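PDB 7K44: sgbp-b from Bacteroides uniformis, which probably binds xyloglucan at the cell surface of a human gut commensal, as part of a complex xyloglucan utilization system. Local coordinates for residues Tyr63-Val68 with Glu103-Val108; Gln286-Val291 with Asn379-Lys384; Val319-Gly324 with Trp331-Ile336. All coordinates share one frame; numbering follows the deposited sequence.

Interaction 1: residues Tyr63-Val68 with Glu103-Val108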
loop_
_atom_site.group_PDB
_atom_site.type_symbol
_atom_site.label_atom_id
_atom_site.label_comp_id
_atom_site.label_asym_id
_atom_site.label_seq_id
_atom_site.Cartn_x
_atom_site.Cartn_y
_atom_site.Cartn_z
ATOM N N TYR A 63 2.111 -26.665 -26.902
ATOM C CA TYR A 63 1.961 -27.852 -26.068
ATOM C C TYR A 63 2.207 -27.515 -24.604
ATOM O O TYR A 63 2.917 -26.558 -24.281
ATOM C CB TYR A 63 2.886 -28.994 -26.516
ATOM C CG TYR A 63 4.372 -28.686 -26.462
ATOM C CD1 TYR A 63 5.009 -28.043 -27.516
ATOM C CD2 TYR A 63 5.140 -29.051 -25.359
ATOM C CE1 TYR A 63 6.367 -27.762 -27.475
ATOM C CE2 TYR A 63 6.497 -28.773 -25.308
ATOM C CZ TYR A 63 7.107 -28.130 -26.365
ATOM O OH TYR A 63 8.456 -27.848 -26.317
ATOM N N PHE A 64 1.596 -28.316 -23.731
ATOM C CA PHE A 64 1.909 -28.328 -22.312
ATOM C C PHE A 64 2.995 -29.363 -22.056
ATOM O O PHE A 64 3.017 -30.432 -22.683
ATOM C CB PHE A 64 0.669 -28.703 -21.500
ATOM C CG PHE A 64 -0.467 -27.715 -21.615
ATOM C CD1 PHE A 64 -1.387 -27.808 -22.649
ATOM C CD2 PHE A 64 -0.629 -26.707 -20.672
ATOM C CE1 PHE A 64 -2.452 -26.904 -22.747
ATOM C CE2 PHE A 64 -1.686 -25.801 -20.765
ATOM C CZ PHE A 64 -2.595 -25.905 -21.810
ATOM N N THR A 65 3.896 -29.037 -21.135
ATOM C CA THR A 65 5.016 -29.904 -20.790
ATOM C C THR A 65 5.154 -29.972 -19.276
ATOM O O THR A 65 4.846 -29.016 -18.561
ATOM C CB THR A 65 6.329 -29.428 -21.428
ATOM O OG1 THR A 65 7.366 -30.390 -21.165
ATOM C CG2 THR A 65 6.774 -28.083 -20.894
ATOM N N THR A 66 5.632 -31.116 -18.781
ATOM C CA THR A 66 5.969 -31.196 -17.365
ATOM C C THR A 66 7.246 -30.434 -17.035
ATOM O O THR A 66 7.465 -30.098 -15.865
ATOM C CB THR A 66 6.114 -32.657 -16.938
ATOM O OG1 THR A 66 6.929 -33.346 -17.890
ATOM C CG2 THR A 66 4.751 -33.324 -16.849
ATOM N N ALA A 67 8.082 -30.151 -18.030
ATOM C CA ALA A 67 9.308 -29.403 -17.801
ATOM C C ALA A 67 9.007 -27.993 -17.304
ATOM O O ALA A 67 8.020 -27.362 -17.696
ATOM C CB ALA A 67 10.124 -29.309 -19.088
ATOM N N VAL A 68 9.890 -27.502 -16.433
ATOM C CA VAL A 68 9.844 -26.141 -15.919
ATOM C C VAL A 68 11.222 -25.515 -16.084
ATOM O O VAL A 68 12.221 -26.203 -16.311
ATOM C CB VAL A 68 9.416 -26.096 -14.439
ATOM C CG1 VAL A 68 7.997 -26.617 -14.278
ATOM C CG2 VAL A 68 10.383 -26.906 -13.591
ATOM N N GLU A 103 0.515 -29.309 -13.435
ATOM C CA GLU A 103 1.430 -28.178 -13.447
ATOM C C GLU A 103 2.643 -28.488 -14.309
ATOM O O GLU A 103 3.048 -29.646 -14.458
ATOM C CB GLU A 103 1.875 -27.741 -12.044
ATOM C CG GLU A 103 2.099 -28.849 -11.037
ATOM C CD GLU A 103 2.407 -28.289 -9.652
ATOM O OE1 GLU A 103 3.330 -27.453 -9.541
ATOM O OE2 GLU A 103 1.717 -28.669 -8.682
ATOM N N GLY A 104 3.218 -27.428 -14.858
ATOM C CA GLY A 104 4.382 -27.497 -15.710
ATOM C C GLY A 104 4.535 -26.191 -16.463
ATOM O O GLY A 104 4.542 -25.116 -15.856
ATOM N N SER A 105 4.640 -26.270 -17.782
ATOM C CA SER A 105 4.803 -25.087 -18.604
ATOM C C SER A 105 3.921 -25.214 -19.835
ATOM O O SER A 105 3.605 -26.319 -20.291
ATOM C CB SER A 105 6.262 -24.842 -19.034
ATOM O OG SER A 105 7.154 -24.841 -17.921
ATOM N N LEU A 106 3.501 -24.062 -20.356
ATOM C CA LEU A 106 2.831 -23.979 -21.648
ATOM C C LEU A 106 3.807 -23.372 -22.643
ATOM O O LEU A 106 4.409 -22.330 -22.361
ATOM C CB LEU A 106 1.579 -23.112 -21.532
ATOM C CG LEU A 106 0.761 -22.853 -22.791
ATOM C CD1 LEU A 106 0.402 -24.147 -23.535
ATOM C CD2 LEU A 106 -0.494 -22.089 -22.415
ATOM N N VAL A 107 3.979 -24.031 -23.791
ATOM C CA VAL A 107 5.037 -23.697 -24.739
ATOM C C VAL A 107 4.443 -23.339 -26.096
ATOM O O VAL A 107 3.548 -24.029 -26.598
ATOM C CB VAL A 107 6.024 -24.872 -24.900
ATOM C CG1 VAL A 107 7.218 -24.428 -25.714
ATOM C CG2 VAL A 107 6.448 -25.406 -23.536
ATOM N N VAL A 108 4.974 -22.278 -26.702
ATOM C CA VAL A 108 4.735 -21.952 -28.104
ATOM C C VAL A 108 6.065 -22.111 -28.827
ATOM O O VAL A 108 7.001 -21.333 -28.604
ATOM C CB VAL A 108 4.189 -20.532 -28.283
ATOM C CG1 VAL A 108 4.005 -20.221 -29.768
ATOM C CG2 VAL A 108 2.889 -20.356 -27.522
HETATM O O HOH W 1 5.750 -30.399 -13.646
#
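Tyr63 and Val107 form a hydrogen-bonded antiparallel pair, and so do Thr65 and Ser105. In each pair both backbone N-H groups and both carbonyls are used. Tyr63 N gives its hydrogen to Val107 O, and Val107 N returns one to Tyr63 O at 2.8 Å. Thr65 N and Ser105 O meet at 2.9 Å, and Ser105 N closes the second ring on Thr65 O. Past Thr65 the strand ends in an ST turn, in which Ala67 N donates to Thr65 OG1 over 3.2 Å. The same hydroxyl is also hydrogen-bonded to Pro75 O. The turn brings Ala67 O over Ser105, whose OG donates to a lone pair of that carbonyl at 2.7 Å. Ser105 OG lies beside its own backbone N (chi1 -52°), on the side where Ala67 O comes. A water donates to both Thr66 O and Glu103 O. Gly104 is tight against Thr65 O, where a side chain would clash.

Apolar side chains also meet on both faces of the sheet. Val107 CB sits over the Tyr63 ring, toward its rim, 3.7 Å from CZ. On the other face Leu106 CD1 stands over the centre of the Phe64 ring, and Phe119 meets that ring edge-to-face. Leu106 also reaches Ile51 and Phe94 of the facing sheet. Two packed antiparallel four-stranded sheets are consistent with an immunoglobulin-like beta sandwich.

Interaction 2: residues Gln286-Val291 with Asn379-Lys384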
loop_
_atom_site.group_PDB
_atom_site.type_symbol
_atom_site.label_atom_id
_atom_site.label_comp_id
_atom_site.label_asym_id
_atom_site.label_seq_id
_atom_site.Cartn_x
_atom_site.Cartn_y
_atom_site.Cartn_z
ATOM N N GLN A 286 2.740 6.604 14.073
ATOM C CA GLN A 286 2.318 6.493 12.689
ATOM C C GLN A 286 1.228 7.526 12.458
ATOM O O GLN A 286 0.412 7.779 13.350
ATOM C CB GLN A 286 1.793 5.075 12.458
ATOM C CG GLN A 286 1.331 4.749 11.067
ATOM C CD GLN A 286 0.901 3.298 10.972
ATOM O OE1 GLN A 286 -0.267 2.957 11.178
ATOM N NE2 GLN A 286 1.859 2.423 10.673
ATOM N N PHE A 287 1.253 8.169 11.294
ATOM C CA PHE A 287 0.278 9.219 11.023
ATOM C C PHE A 287 0.028 9.355 9.531
ATOM O O PHE A 287 0.731 8.787 8.691
ATOM C CB PHE A 287 0.716 10.555 11.644
ATOM C CG PHE A 287 2.072 11.028 11.191
ATOM C CD1 PHE A 287 3.229 10.594 11.832
ATOM C CD2 PHE A 287 2.189 11.902 10.114
ATOM C CE1 PHE A 287 4.485 11.035 11.408
ATOM C CE2 PHE A 287 3.433 12.348 9.685
ATOM C CZ PHE A 287 4.582 11.904 10.322
ATOM N N GLU A 288 -1.015 10.103 9.200
ATOM C CA GLU A 288 -1.345 10.365 7.809
ATOM C C GLU A 288 -0.887 11.776 7.459
ATOM O O GLU A 288 -1.003 12.702 8.275
ATOM C CB GLU A 288 -2.844 10.163 7.567
ATOM C CG GLU A 288 -3.125 9.352 6.302
ATOM C CD GLU A 288 -2.915 7.860 6.527
ATOM O OE1 GLU A 288 -2.909 7.080 5.554
ATOM O OE2 GLU A 288 -2.726 7.461 7.691
ATOM N N CYS A 289 -0.312 11.922 6.269
ATOM C CA CYS A 289 0.246 13.192 5.820
ATOM C C CYS A 289 -0.065 13.418 4.349
ATOM O O CYS A 289 0.076 12.506 3.524
ATOM C CB CYS A 289 1.763 13.228 6.056
ATOM S SG CYS A 289 2.551 14.793 5.592
ATOM N N PHE A 290 -0.514 14.623 4.023
ATOM C CA PHE A 290 -0.823 15.013 2.651
ATOM C C PHE A 290 0.084 16.186 2.301
ATOM O O PHE A 290 -0.048 17.271 2.885
ATOM C CB PHE A 290 -2.297 15.406 2.541
ATOM C CG PHE A 290 -2.766 15.695 1.127
ATOM C CD1 PHE A 290 -2.389 16.869 0.473
ATOM C CD2 PHE A 290 -3.602 14.803 0.464
ATOM C CE1 PHE A 290 -2.834 17.140 -0.828
ATOM C CE2 PHE A 290 -4.048 15.073 -0.830
ATOM C CZ PHE A 290 -3.656 16.241 -1.471
ATOM N N VAL A 291 1.009 15.972 1.371
ATOM C CA VAL A 291 1.898 17.027 0.892
ATOM C C VAL A 291 1.289 17.575 -0.389
ATOM O O VAL A 291 1.271 16.889 -1.416
ATOM C CB VAL A 291 3.326 16.513 0.670
ATOM C CG1 VAL A 291 4.206 17.614 0.059
ATOM C CG2 VAL A 291 3.920 16.012 1.975
ATOM N N ASN A 379 -4.525 11.819 12.388
ATOM C CA ASN A 379 -4.602 10.406 12.777
ATOM C C ASN A 379 -3.263 9.845 13.254
ATOM O O ASN A 379 -2.757 8.863 12.718
ATOM C CB ASN A 379 -5.207 9.555 11.659
ATOM C CG ASN A 379 -6.707 9.712 11.570
ATOM O OD1 ASN A 379 -7.353 10.098 12.544
ATOM N ND2 ASN A 379 -7.274 9.383 10.409
ATOM N N PHE A 380 -2.705 10.472 14.294
ATOM C CA PHE A 380 -1.508 9.930 14.925
ATOM C C PHE A 380 -1.900 8.734 15.789
ATOM O O PHE A 380 -2.814 8.823 16.617
ATOM C CB PHE A 380 -0.815 10.994 15.777
ATOM C CG PHE A 380 -0.289 12.163 14.995
ATOM C CD1 PHE A 380 -1.122 13.216 14.645
ATOM C CD2 PHE A 380 1.041 12.218 14.625
ATOM C CE1 PHE A 380 -0.640 14.312 13.928
ATOM C CE2 PHE A 380 1.539 13.303 13.904
ATOM C CZ PHE A 380 0.698 14.345 13.550
ATOM N N ARG A 381 -1.214 7.610 15.589
ATOM C CA ARG A 381 -1.484 6.384 16.330
ATOM C C ARG A 381 -0.164 5.736 16.714
ATOM O O ARG A 381 0.861 5.961 16.071
ATOM C CB ARG A 381 -2.353 5.390 15.540
ATOM C CG ARG A 381 -1.785 4.940 14.192
ATOM C CD ARG A 381 -2.371 5.720 13.033
ATOM N NE ARG A 381 -2.051 5.133 11.724
ATOM C CZ ARG A 381 -2.242 5.765 10.571
ATOM N NH1 ARG A 381 -1.925 5.166 9.413
ATOM N NH2 ARG A 381 -2.772 6.994 10.562
ATOM N N VAL A 382 -0.190 4.954 17.794
ATOM C CA VAL A 382 0.960 4.150 18.212
ATOM C C VAL A 382 0.603 2.691 17.968
ATOM O O VAL A 382 -0.368 2.183 18.547
ATOM C CB VAL A 382 1.332 4.383 19.685
ATOM C CG1 VAL A 382 2.514 3.479 20.049
ATOM C CG2 VAL A 382 1.663 5.846 19.943
ATOM N N VAL A 383 1.393 2.015 17.120
ATOM C CA VAL A 383 1.057 0.680 16.637
ATOM C C VAL A 383 2.308 -0.183 16.576
ATOM O O VAL A 383 3.431 0.310 16.494
ATOM C CB VAL A 383 0.395 0.716 15.240
ATOM C CG1 VAL A 383 -0.985 1.367 15.296
ATOM C CG2 VAL A 383 1.298 1.413 14.243
ATOM N N LYS A 384 2.090 -1.498 16.555
ATOM C CA LYS A 384 3.201 -2.423 16.405
ATOM C C LYS A 384 3.741 -2.375 14.983
ATOM O O LYS A 384 2.986 -2.230 14.014
ATOM C CB LYS A 384 2.735 -3.838 16.745
ATOM C CG LYS A 384 2.590 -4.049 18.237
ATOM C CD LYS A 384 2.219 -5.471 18.619
ATOM C CE LYS A 384 2.226 -5.618 20.139
ATOM N NZ LYS A 384 1.589 -6.887 20.602
HETATM O O HOH W 2 -5.531 8.166 8.484
#
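Arg381 has CG between its backbone N and carbonyl carbon (chi1 58°), and its chain bends at chi2. This folds the guanidinium back over the backbone of Gln286 and Phe287. The backbones of Gln286 and Arg381 form a hydrogen-bonded antiparallel pair. Gln286 is extended and brings OE1 to Arg381 NE, at 2.9 Å, on a lone pair of the amide oxygen. NH1 adds a weak bond to the same oxygen. Glu288 OE2 lies in the guanidinium plane and accepts from Arg381 NH2 at 2.9 Å and from NH1 at 3.0 Å, so one oxygen receives both end nitrogens. The Glu288 carboxylate and the Arg381 guanidinium are nearly coplanar (18°), while the Gln286 amide is turned 79° from the guanidinium. Glu288 OE1 bonds to Ser133 OG. Arg381 NH2 also donates to Asn379 O. On the other side of the sheet Phe287 CB rests over one face of the Phe380 ring, 3.4 Å from CD2. A water accepts from Asn379 ND2 and donates weakly to Glu288 OE2; ND2 also bonds Asp241, a calcium ligand.

A leucine in place of Arg381 would probably leave the Glu288 charge without its mate and Gln286 OE1 without its main donor. A buried ion pair reinforces the strand pairing, and its charges are likely to offset each other.

Interaction 3: residues Val319-Gly324 with Trp331-Ile336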
loop_
_atom_site.group_PDB
_atom_site.type_symbol
_atom_site.label_atom_id
_atom_site.label_comp_id
_atom_site.label_asym_id
_atom_site.label_seq_id
_atom_site.Cartn_x
_atom_site.Cartn_y
_atom_site.Cartn_z
ATOM N N VAL A 319 7.605 10.792 4.092
ATOM C CA VAL A 319 7.673 9.858 2.975
ATOM C C VAL A 319 6.713 8.721 3.278
ATOM O O VAL A 319 6.475 8.379 4.441
ATOM C CB VAL A 319 9.103 9.303 2.741
ATOM C CG1 VAL A 319 9.986 10.351 2.085
ATOM C CG2 VAL A 319 9.715 8.782 4.040
ATOM N N SER A 320 6.191 8.104 2.220
ATOM C CA SER A 320 5.227 7.022 2.380
ATOM C C SER A 320 5.909 5.728 2.826
ATOM O O SER A 320 6.958 5.344 2.297
ATOM C CB SER A 320 4.528 6.779 1.039
ATOM O OG SER A 320 3.850 5.537 1.035
ATOM N N ASP A 321 5.295 5.041 3.799
ATOM C CA ASP A 321 5.751 3.700 4.163
ATOM C C ASP A 321 5.677 2.754 2.975
ATOM O O ASP A 321 6.411 1.764 2.921
ATOM C CB ASP A 321 4.862 3.108 5.253
ATOM C CG ASP A 321 5.046 3.774 6.598
ATOM O OD1 ASP A 321 5.994 4.569 6.772
ATOM O OD2 ASP A 321 4.212 3.497 7.480
ATOM N N PHE A 322 4.779 3.036 2.036
ATOM C CA PHE A 322 4.499 2.151 0.907
ATOM C C PHE A 322 5.568 2.277 -0.167
ATOM O O PHE A 322 6.098 1.268 -0.649
ATOM C CB PHE A 322 3.129 2.533 0.342
ATOM C CG PHE A 322 2.581 1.574 -0.687
ATOM C CD1 PHE A 322 2.230 0.282 -0.340
ATOM C CD2 PHE A 322 2.375 1.996 -1.990
ATOM C CE1 PHE A 322 1.696 -0.586 -1.292
ATOM C CE2 PHE A 322 1.850 1.136 -2.946
ATOM C CZ PHE A 322 1.518 -0.158 -2.596
ATOM N N THR A 323 5.889 3.507 -0.568
ATOM C CA THR A 323 6.820 3.757 -1.662
ATOM C C THR A 323 8.195 4.211 -1.200
ATOM O O THR A 323 9.131 4.207 -2.009
ATOM C CB THR A 323 6.276 4.864 -2.571
ATOM O OG1 THR A 323 6.280 6.101 -1.843
ATOM C CG2 THR A 323 4.860 4.560 -3.031
ATOM N N GLY A 324 8.342 4.642 0.055
ATOM C CA GLY A 324 9.593 5.210 0.489
ATOM C C GLY A 324 9.846 6.626 0.018
ATOM O O GLY A 324 10.914 7.176 0.314
ATOM N N TRP A 331 -2.838 11.343 0.253
ATOM C CA TRP A 331 -2.567 11.010 1.646
ATOM C C TRP A 331 -1.596 9.833 1.725
ATOM O O TRP A 331 -1.784 8.814 1.051
ATOM C CB TRP A 331 -3.869 10.648 2.350
ATOM C CG TRP A 331 -4.688 11.827 2.756
ATOM C CD1 TRP A 331 -5.798 12.309 2.131
ATOM C CD2 TRP A 331 -4.468 12.678 3.899
ATOM N NE1 TRP A 331 -6.283 13.407 2.810
ATOM C CE2 TRP A 331 -5.486 13.656 3.899
ATOM C CE3 TRP A 331 -3.506 12.705 4.923
ATOM C CZ2 TRP A 331 -5.588 14.650 4.897
ATOM C CZ3 TRP A 331 -3.595 13.700 5.904
ATOM C CH2 TRP A 331 -4.623 14.665 5.882
ATOM N N MET A 332 -0.564 9.972 2.549
ATOM C CA MET A 332 0.422 8.931 2.808
ATOM C C MET A 332 0.363 8.496 4.264
ATOM O O MET A 332 0.064 9.291 5.160
ATOM C CB MET A 332 1.842 9.485 2.674
ATOM C CG MET A 332 2.191 10.212 1.411
ATOM S SD MET A 332 3.935 10.659 1.546
ATOM C CE MET A 332 3.886 12.142 2.564
ATOM N N GLN A 333 0.747 7.249 4.519
ATOM C CA GLN A 333 1.035 6.804 5.871
ATOM C C GLN A 333 2.526 6.937 6.135
ATOM O O GLN A 333 3.353 6.460 5.353
ATOM C CB GLN A 333 0.615 5.352 6.057
ATOM C CG GLN A 333 1.094 4.760 7.363
ATOM C CD GLN A 333 0.619 3.344 7.555
ATOM O OE1 GLN A 333 -0.535 3.100 7.899
ATOM N NE2 GLN A 333 1.517 2.392 7.336
ATOM N N CYS A 334 2.862 7.564 7.254
ATOM C CA CYS A 334 4.237 7.830 7.652
ATOM C C CYS A 334 4.454 7.209 9.023
ATOM O O CYS A 334 3.667 7.454 9.940
ATOM C CB CYS A 334 4.440 9.337 7.775
ATOM S SG CYS A 334 4.192 10.255 6.200
ATOM N N SER A 335 5.525 6.431 9.178
ATOM C CA SER A 335 5.844 5.791 10.449
ATOM C C SER A 335 7.235 6.197 10.920
ATOM O O SER A 335 8.175 6.279 10.118
ATOM C CB SER A 335 5.767 4.256 10.368
ATOM O OG SER A 335 4.488 3.807 9.945
ATOM N N ILE A 336 7.359 6.434 12.223
ATOM C CA ILE A 336 8.642 6.709 12.868
ATOM C C ILE A 336 8.803 5.744 14.035
ATOM O O ILE A 336 7.901 5.650 14.880
ATOM C CB ILE A 336 8.707 8.163 13.355
ATOM C CG1 ILE A 336 8.613 9.115 12.160
ATOM C CG2 ILE A 336 9.982 8.403 14.172
ATOM C CD1 ILE A 336 8.901 10.523 12.499
HETATM O O HOH W 3 1.259 5.619 1.999
#
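The Asp321 carboxylate and the Gln333 amide are turned 65° from each other. They meet at an angle, not as a stack. Gln333 NE2 reaches Asp321 OD2 at 2.9 Å on the anti side of the carboxylate, slightly out of its plane. The carboxylate oxygen in turn lies somewhat off the amide plane. Asp321 belongs to a tight turn in the loop that leads into strand 331-337, an ST motif built on Ser320. There Ser320 OG accepts from Phe322 N and, at 3.3 Å, from Thr323 N. Gly324 N closes the turn on Ser320 O.

The loop docks on the strand mainly through Asp321. Its CG lies beside the backbone N (chi1 -71°), and this places both oxygens beside Gln333 and Ser335. Its backbone N donates to Gln333 O, nearly straight, at 2.9 Å. Ser335 N gives OD1 a weak bond. Two side-chain donors converge on OD2, the amide of Gln333 and the hydroxyl of Ser335. The oxygen of the same amide is held too: OE1 accepts from Met134 N and from Arg381 NH1. Ser335 OG is bonded in turn by Gln286 NE2.

Next to the turn, Met332 SD packs against the backbone at Ser320 N, 3.5 Å away. A water bridges Ser320 OG and Gln333 N, taking the hydrogen of that backbone N. The contact joins the loop to the sheet of the xyloglucan-binding domain. Its shortest polar approach is the very short hydrogen bond from Ser335 OG to Asp321 OD2, 2.5 Å.

Interactions 2 and 3 are neighbours, with centres about 9 Å apart, and both use the same sheet. Strand 283-291 pairs on one side with 371-384 and on the other with 331-337. Probable backbone hydrogen bonds, Phe287 O to Cys334 N and Cys289 O to Met332 N, both 2.8 Å, join the two contacts. Interaction 2 also lies beside the calcium site, where the side chain of Asn379 comes within about 4 Å of the ion. Interaction 1 stands apart in the N-terminal beta sandwich. Its centre is about 48 Å from that of interaction 2 and about 41 Å from that of interaction 3, and it touches neither.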